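Long-range contacts in 49 protein (Murid herpesvirus 4, PDB 6A4V), which probably interacts with the host poly(ADP-ribose) polymerase 1 (PARP-1) and thereby facilitates replication of this gammaherpesvirus: residues S273-K278 and R306-Y311; S280-L285 and D299-C304. All blocks are in the same frame, centred on the assembly; numbering follows the deposited sequence.

Contact 1 (S273-K278 and R306-Y311)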
ATOM      1  N   SER B 273      10.279 -24.532  22.510  1.00129.17           N
ATOM      2  CA  SER B 273      11.218 -23.498  22.037  1.00114.03           C
ATOM      3  C   SER B 273      10.506 -22.612  21.007  1.00102.36           C
ATOM      4  O   SER B 273      10.229 -23.046  19.883  1.00 97.88           O
ATOM      5  CB  SER B 273      12.467 -24.121  21.454  1.00115.33           C
ATOM      6  OG  SER B 273      13.377 -23.128  21.001  1.00114.46           O
ATOM      7  N   VAL B 274      10.209 -21.367  21.394  1.00 95.83           N
ATOM      8  CA  VAL B 274       9.398 -20.462  20.554  1.00104.84           C
ATOM      9  C   VAL B 274      10.177 -20.049  19.284  1.00 93.01           C
ATOM     10  O   VAL B 274       9.552 -19.620  18.301  1.00 77.07           O
ATOM     11  CB  VAL B 274       8.887 -19.244  21.359  1.00108.57           C
ATOM     12  CG1 VAL B 274       9.996 -18.265  21.682  1.00113.60           C
ATOM     13  CG2 VAL B 274       7.734 -18.514  20.677  1.00112.90           C
ATOM     14  N   VAL B 275      11.515 -20.168  19.297  1.00 79.89           N
ATOM     15  CA  VAL B 275      12.332 -19.985  18.088  1.00 81.70           C
ATOM     16  C   VAL B 275      11.922 -21.039  17.051  1.00 76.12           C
ATOM     17  O   VAL B 275      11.458 -20.703  15.958  1.00 71.49           O
ATOM     18  CB  VAL B 275      13.844 -20.073  18.368  1.00 80.53           C
ATOM     19  CG1 VAL B 275      14.661 -20.008  17.084  1.00 70.26           C
ATOM     20  CG2 VAL B 275      14.299 -18.997  19.329  1.00 85.00           C
ATOM     21  N   TRP B 276      12.086 -22.312  17.419  1.00 71.48           N
ATOM     22  CA  TRP B 276      11.810 -23.451  16.533  1.00 78.62           C
ATOM     23  C   TRP B 276      10.392 -23.372  15.950  1.00 69.98           C
ATOM     24  O   TRP B 276      10.166 -23.823  14.814  1.00 66.47           O
ATOM     25  CB  TRP B 276      12.061 -24.771  17.274  1.00 90.27           C
ATOM     26  CG  TRP B 276      13.524 -25.026  17.478  1.00106.90           C
ATOM     27  CD1 TRP B 276      14.234 -25.038  18.650  1.00106.71           C
ATOM     28  CD2 TRP B 276      14.477 -25.250  16.430  1.00102.32           C
ATOM     29  NE1 TRP B 276      15.558 -25.280  18.402  1.00102.81           N
ATOM     30  CE2 TRP B 276      15.736 -25.415  17.047  1.00104.43           C
ATOM     31  CE3 TRP B 276      14.376 -25.332  15.036  1.00 97.20           C
ATOM     32  CZ2 TRP B 276      16.889 -25.662  16.303  1.00103.32           C
ATOM     33  CZ3 TRP B 276      15.514 -25.577  14.303  1.00 97.28           C
ATOM     34  CH2 TRP B 276      16.751 -25.740  14.933  1.00107.19           C
ATOM     35  N   ALA B 277       9.480 -22.760  16.720  1.00 61.86           N
ATOM     36  CA  ALA B 277       8.058 -22.589  16.403  1.00 57.23           C
ATOM     37  C   ALA B 277       7.798 -21.467  15.391  1.00 58.79           C
ATOM     38  O   ALA B 277       7.002 -21.622  14.447  1.00 57.26           O
ATOM     39  CB  ALA B 277       7.313 -22.301  17.685  1.00 59.47           C
ATOM     40  N   LYS B 278       8.358 -20.292  15.689  1.00 48.52           N
ATOM     41  CA  LYS B 278       8.350 -19.196  14.800  1.00 51.03           C
ATOM     42  C   LYS B 278       9.084 -19.604  13.520  1.00 51.98           C
ATOM     43  O   LYS B 278       8.593 -19.325  12.413  1.00 46.05           O
ATOM     44  CB  LYS B 278       8.923 -17.945  15.476  1.00 54.97           C
ATOM     45  CG  LYS B 278       7.983 -17.311  16.492  1.00 61.94           C
ATOM     46  CD  LYS B 278       8.436 -15.973  17.086  1.00 63.73           C
ATOM     47  CE  LYS B 278       7.474 -15.444  18.135  1.00 72.15           C
ATOM     48  NZ  LYS B 278       6.190 -14.999  17.541  1.00 68.44           N
ATOM     49  N   ARG B 306       9.718  -9.935  13.264  1.00 42.45           N
ATOM     50  CA  ARG B 306       9.775  -9.097  14.503  1.00 53.72           C
ATOM     51  C   ARG B 306       9.720 -10.011  15.745  1.00 52.67           C
ATOM     52  O   ARG B 306      10.577  -9.935  16.652  1.00 47.84           O
ATOM     53  CB  ARG B 306       8.632  -8.071  14.550  1.00 58.43           C
ATOM     54  CG  ARG B 306       9.051  -6.668  14.986  1.00 68.15           C
ATOM     55  CD  ARG B 306       7.990  -5.864  15.756  1.00 86.03           C
ATOM     56  NE  ARG B 306       6.906  -5.241  14.982  1.00 85.50           N
ATOM     57  CZ  ARG B 306       5.821  -4.636  15.507  1.00 96.81           C
ATOM     58  NH1 ARG B 306       5.647  -4.545  16.818  1.00 92.77           N
ATOM     59  NH2 ARG B 306       4.897  -4.125  14.707  1.00 94.87           N
ATOM     60  N   GLY B 307       8.728 -10.909  15.784  1.00 44.03           N
ATOM     61  CA  GLY B 307       8.670 -11.892  16.895  1.00 44.14           C
ATOM     62  C   GLY B 307      10.024 -12.561  17.130  1.00 47.85           C
ATOM     63  O   GLY B 307      10.410 -12.792  18.252  1.00 56.77           O
ATOM     64  N   LEU B 308      10.715 -12.914  16.045  1.00 48.25           N
ATOM     65  CA  LEU B 308      11.910 -13.739  16.086  1.00 50.64           C
ATOM     66  C   LEU B 308      13.100 -12.934  16.631  1.00 44.02           C
ATOM     67  O   LEU B 308      13.851 -13.432  17.448  1.00 54.62           O
ATOM     68  CB  LEU B 308      12.175 -14.299  14.681  1.00 46.74           C
ATOM     69  CG  LEU B 308      11.587 -15.684  14.433  1.00 45.46           C
ATOM     70  CD1 LEU B 308      11.505 -16.003  12.933  1.00 49.21           C
ATOM     71  CD2 LEU B 308      12.400 -16.726  15.145  1.00 45.45           C
ATOM     72  N   GLN B 309      13.252 -11.703  16.163  1.00 43.81           N
ATOM     73  CA  GLN B 309      14.118 -10.698  16.734  1.00 47.48           C
ATOM     74  C   GLN B 309      13.821 -10.538  18.229  1.00 57.74           C
ATOM     75  O   GLN B 309      14.726 -10.434  19.044  1.00 66.69           O
ATOM     76  CB  GLN B 309      13.952  -9.342  16.031  1.00 48.69           C
ATOM     77  CG  GLN B 309      14.921  -9.142  14.869  1.00 60.91           C
ATOM     78  CD  GLN B 309      14.706  -7.908  14.019  1.00 71.47           C
ATOM     79  OE1 GLN B 309      15.498  -7.616  13.122  1.00 64.31           O
ATOM     80  NE2 GLN B 309      13.632  -7.171  14.276  1.00 75.00           N
ATOM     81  N   ILE B 310      12.547 -10.439  18.593  1.00 67.27           N
ATOM     82  CA  ILE B 310      12.289 -10.085  19.943  1.00 69.21           C
ATOM     83  C   ILE B 310      12.815 -11.233  20.803  1.00 74.53           C
ATOM     84  O   ILE B 310      13.576 -10.993  21.706  1.00 53.91           O
ATOM     85  CB  ILE B 310      10.810  -9.725  20.190  1.00 70.65           C
ATOM     86  CG1 ILE B 310      10.471  -8.328  19.657  1.00 75.45           C
ATOM     87  CG2 ILE B 310      10.431  -9.868  21.664  1.00 59.41           C
ATOM     88  CD1 ILE B 310      11.548  -7.278  19.870  1.00 69.67           C
ATOM     89  N   TYR B 311      12.485 -12.476  20.448  1.00 80.25           N
ATOM     90  CA  TYR B 311      12.934 -13.600  21.246  1.00 83.74           C
ATOM     91  C   TYR B 311      14.472 -13.703  21.286  1.00 87.96           C
ATOM     92  O   TYR B 311      15.030 -13.723  22.390  1.00 88.02           O
ATOM     93  CB  TYR B 311      12.312 -14.914  20.777  1.00 90.39           C
ATOM     94  CG  TYR B 311      12.407 -15.991  21.828  1.00112.55           C
ATOM     95  CD1 TYR B 311      13.339 -17.013  21.726  1.00117.04           C
ATOM     96  CD2 TYR B 311      11.609 -15.953  22.966  1.00119.06           C
ATOM     97  CE1 TYR B 311      13.442 -18.000  22.698  1.00119.20           C
ATOM     98  CE2 TYR B 311      11.703 -16.926  23.952  1.00116.55           C
ATOM     99  CZ  TYR B 311      12.619 -17.956  23.812  1.00114.41           C
ATOM    100  OH  TYR B 311      12.700 -18.930  24.759  1.00 89.75           O
TER
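The backbone of G307 takes the long side chain of K278 across the gap between two antiparallel helices. With no side chain on G307, the methylenes of K278 can lie against the main chain itself: CD of K278 sits 3.8 Å from C of G307, and CE of K278 is 3.9 Å from CA of G307. The chain of K278 is stretched until its last torsion, where it bends (chi4 -70°). Lysine suits the place because its aliphatic stem packs on the glycine backbone while its ammonium forms a salt bridge with E206 of the second subunit. L308 is buried like G307, a spot that suits leucine. Its CG meets CB of K278 at 3.6 Å, and its CD2 loosely reaches V275, 4.2 Å from the carbonyl O of V275. The partly exposed V275 bridges to V261 of helix 238-262. Y311, at the exposed end, has a side chain long enough to reach both valines, with its CG anti to the backbone N (chi1 -162°). CG2 of V275 comes in obliquely, 3.3 Å from CD1 of Y311. CG1 of V274 is modelled over one ring face, too close to be reliable in detail; short, branched valines leave room for the ring. The segment axes run 10.0 Å apart at 163°, the near-antiparallel packing of neighbouring helices in an all-helical bundle, here at a face shared with the second subunit.

Contact 2 (S280-L285 and D299-C304)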
ATOM      1  N   SER B 280       9.243 -22.531  12.234  1.00 42.38           N
ATOM      2  CA  SER B 280       8.464 -23.472  11.477  1.00 44.97           C
ATOM      3  C   SER B 280       7.337 -22.714  10.768  1.00 40.60           C
ATOM      4  O   SER B 280       7.039 -22.934   9.581  1.00 47.31           O
ATOM      5  CB  SER B 280       7.925 -24.576  12.356  1.00 45.11           C
ATOM      6  OG  SER B 280       7.180 -25.489  11.561  1.00 65.68           O
ATOM      7  N   ASN B 281       6.783 -21.770  11.509  1.00 38.83           N
ATOM      8  CA  ASN B 281       5.755 -20.862  11.033  1.00 40.62           C
ATOM      9  C   ASN B 281       6.286 -20.064   9.827  1.00 32.02           C
ATOM     10  O   ASN B 281       5.635 -20.008   8.772  1.00 33.82           O
ATOM     11  CB  ASN B 281       5.362 -19.961  12.195  1.00 41.37           C
ATOM     12  CG  ASN B 281       4.033 -19.270  12.019  1.00 42.83           C
ATOM     13  OD1 ASN B 281       3.070 -19.866  11.524  1.00 40.31           O
ATOM     14  ND2 ASN B 281       4.004 -17.997  12.402  1.00 39.95           N
ATOM     15  N   LEU B 282       7.465 -19.464  10.013  1.00 33.25           N
ATOM     16  CA  LEU B 282       8.131 -18.664   8.996  1.00 37.53           C
ATOM     17  C   LEU B 282       8.262 -19.481   7.726  1.00 37.39           C
ATOM     18  O   LEU B 282       8.086 -18.989   6.616  1.00 43.70           O
ATOM     19  CB  LEU B 282       9.527 -18.195   9.448  1.00 38.56           C
ATOM     20  CG  LEU B 282      10.218 -17.339   8.369  1.00 40.23           C
ATOM     21  CD1 LEU B 282       9.202 -16.336   7.807  1.00 36.88           C
ATOM     22  CD2 LEU B 282      11.433 -16.589   8.904  1.00 42.26           C
ATOM     23  N   ASN B 283       8.591 -20.762   7.904  1.00 43.61           N
ATOM     24  CA  ASN B 283       8.852 -21.637   6.750  1.00 36.01           C
ATOM     25  C   ASN B 283       7.555 -21.883   5.976  1.00 37.69           C
ATOM     26  O   ASN B 283       7.528 -21.717   4.754  1.00 30.95           O
ATOM     27  CB  ASN B 283       9.589 -22.903   7.202  1.00 51.73           C
ATOM     28  CG  ASN B 283       9.542 -23.972   6.138  1.00 49.81           C
ATOM     29  OD1 ASN B 283      10.172 -23.821   5.084  1.00 46.59           O
ATOM     30  ND2 ASN B 283       8.666 -24.947   6.359  1.00 46.87           N
ATOM     31  N   HIS B 284       6.456 -22.192   6.703  1.00 36.75           N
ATOM     32  CA  HIS B 284       5.089 -22.386   6.115  1.00 42.09           C
ATOM     33  C   HIS B 284       4.630 -21.157   5.332  1.00 36.95           C
ATOM     34  O   HIS B 284       4.023 -21.265   4.259  1.00 44.32           O
ATOM     35  CB  HIS B 284       4.055 -22.648   7.243  1.00 46.09           C
ATOM     36  CG  HIS B 284       4.158 -23.980   7.900  1.00 53.17           C
ATOM     37  ND1 HIS B 284       4.112 -24.124   9.289  1.00 73.49           N
ATOM     38  CD2 HIS B 284       4.269 -25.228   7.386  1.00 54.46           C
ATOM     39  CE1 HIS B 284       4.191 -25.401   9.607  1.00 62.58           C
ATOM     40  NE2 HIS B 284       4.297 -26.103   8.453  1.00 70.50           N
ATOM     41  N   LEU B 285       4.913 -19.973   5.890  1.00 33.85           N
ATOM     42  CA  LEU B 285       4.562 -18.762   5.233  1.00 32.55           C
ATOM     43  C   LEU B 285       5.289 -18.613   3.889  1.00 34.86           C
ATOM     44  O   LEU B 285       4.607 -18.236   2.846  1.00 31.72           O
ATOM     45  CB  LEU B 285       4.846 -17.596   6.195  1.00 29.73           C
ATOM     46  CG  LEU B 285       3.719 -17.382   7.220  1.00 27.96           C
ATOM     47  CD1 LEU B 285       4.148 -16.464   8.324  1.00 32.96           C
ATOM     48  CD2 LEU B 285       2.466 -16.895   6.554  1.00 29.61           C
ATOM     49  N   ASP B 299       2.518  -9.298   5.337  1.00 29.17           N
ATOM     50  CA  ASP B 299       2.203  -8.722   6.627  1.00 34.14           C
ATOM     51  C   ASP B 299       2.422  -9.742   7.741  1.00 27.87           C
ATOM     52  O   ASP B 299       2.932  -9.436   8.801  1.00 26.81           O
ATOM     53  CB  ASP B 299       0.772  -8.169   6.687  1.00 43.02           C
ATOM     54  CG  ASP B 299       0.544  -6.818   5.994  1.00 49.27           C
ATOM     55  OD1 ASP B 299       1.434  -5.959   6.127  1.00 38.15           O
ATOM     56  OD2 ASP B 299      -0.583  -6.613   5.376  1.00 49.83           O
ATOM     57  N   GLU B 300       1.901 -10.956   7.560  1.00 31.81           N
ATOM     58  CA  GLU B 300       2.162 -12.030   8.572  1.00 29.67           C
ATOM     59  C   GLU B 300       3.654 -12.326   8.755  1.00 28.52           C
ATOM     60  O   GLU B 300       4.151 -12.449   9.864  1.00 33.68           O
ATOM     61  CB  GLU B 300       1.400 -13.296   8.216  1.00 28.29           C
ATOM     62  CG  GLU B 300       0.964 -13.993   9.471  1.00 27.73           C
ATOM     63  CD  GLU B 300       0.280 -15.289   9.179  1.00 31.41           C
ATOM     64  OE1 GLU B 300      -0.628 -15.299   8.215  1.00 28.94           O
ATOM     65  OE2 GLU B 300       0.703 -16.252   9.869  1.00 37.44           O
ATOM     66  N   ILE B 301       4.399 -12.390   7.661  1.00 29.35           N
ATOM     67  CA  ILE B 301       5.828 -12.635   7.786  1.00 27.49           C
ATOM     68  C   ILE B 301       6.512 -11.551   8.622  1.00 30.73           C
ATOM     69  O   ILE B 301       7.343 -11.863   9.418  1.00 38.60           O
ATOM     70  CB  ILE B 301       6.465 -12.766   6.402  1.00 25.61           C
ATOM     71  CG1 ILE B 301       6.053 -14.049   5.703  1.00 27.46           C
ATOM     72  CG2 ILE B 301       7.952 -12.657   6.480  1.00 27.40           C
ATOM     73  CD1 ILE B 301       6.323 -13.981   4.211  1.00 25.52           C
ATOM     74  N   LEU B 302       6.216 -10.281   8.368  1.00 36.84           N
ATOM     75  CA  LEU B 302       6.805  -9.169   9.113  1.00 36.64           C
ATOM     76  C   LEU B 302       6.603  -9.365  10.603  1.00 37.50           C
ATOM     77  O   LEU B 302       7.516  -9.185  11.367  1.00 41.86           O
ATOM     78  CB  LEU B 302       6.148  -7.849   8.666  1.00 37.61           C
ATOM     79  CG  LEU B 302       6.812  -7.232   7.453  1.00 42.19           C
ATOM     80  CD1 LEU B 302       5.870  -6.381   6.627  1.00 49.80           C
ATOM     81  CD2 LEU B 302       8.067  -6.476   7.888  1.00 52.41           C
ATOM     82  N   ILE B 303       5.372  -9.681  11.011  1.00 36.83           N
ATOM     83  CA  ILE B 303       5.117  -9.731  12.405  1.00 41.60           C
ATOM     84  C   ILE B 303       5.969 -10.874  12.961  1.00 35.67           C
ATOM     85  O   ILE B 303       6.655 -10.729  13.992  1.00 47.07           O
ATOM     86  CB  ILE B 303       3.605  -9.804  12.767  1.00 44.12           C
ATOM     87  CG1 ILE B 303       3.391  -9.226  14.158  1.00 40.88           C
ATOM     88  CG2 ILE B 303       3.002 -11.214  12.713  1.00 43.60           C
ATOM     89  CD1 ILE B 303       3.886  -7.798  14.282  1.00 50.56           C
ATOM     90  N   CYS B 304       6.073 -11.933  12.177  1.00 43.32           N
ATOM     91  CA  CYS B 304       6.802 -13.121  12.549  1.00 36.17           C
ATOM     92  C   CYS B 304       8.328 -12.897  12.601  1.00 34.49           C
ATOM     93  O   CYS B 304       9.072 -13.386  13.492  1.00 30.67           O
ATOM     94  CB  CYS B 304       6.392 -14.249  11.614  1.00 45.03           C
ATOM     95  SG  CYS B 304       7.405 -15.725  11.838  1.00 50.26           S
TER
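Apolar packing between L285 and I301 and between L282 and I301 forms the interior part of this helix pair. The side chains of L285 and I301 run antiparallel alongside each other, bringing CB of L285 to 3.8 Å from CG1 of I301. On the other branch of the isoleucine, CG2 of I301 is 4.1 Å from CD1 of L282. The first bond of the L282 side chain does not point at the other helix, but with CG anti to the backbone N (chi1 -180°) its end comes nearer. Both residues continue into the protein: L282 touches V254 and L257 of helix 238-262, and I301 touches F250 of the same helix, so large aliphatic groups fit well. C304 belongs here too, small enough to lie close to the opposite helix, its SG 4.0 Å from CB of L282. The second kind of contact involves polar groups. SG of C304 lies beside ND2 of N281, at 4.1 Å. The chain of E300 lies nearly perpendicular to that of L285, with CD of E300 3.8 Å from CD2 of L285. The carboxylate of this buried glutamate is answered through OE2 by a salt bridge to R99 of the second subunit, which would probably favour its ionised form; R99 packs on L285 and N281 too. Side chains thus mesh between axes inclined at 160°, an antiparallel helical hairpin whose one flank is built into a helical bundle and whose other flank meets the partner subunit.

Going from the N terminus, the chain leaves helix 238-262, passes a partly unmodelled linker and enters helix 274-289, which supplies the first segments of both contacts. It then turns back into helix 295-312, which supplies the second segments in reverse order. Contact 2 therefore closes the shorter loop, with 13 residues between its segments, and contact 1 closes the longer one around it, with 27. Their centres are 10 Å apart and they join directly, K278 meeting C304 and L308 meeting L282. Together they zip one hairpin along two levels, with helix 238-262 touching both levels and the second subunit also meeting both.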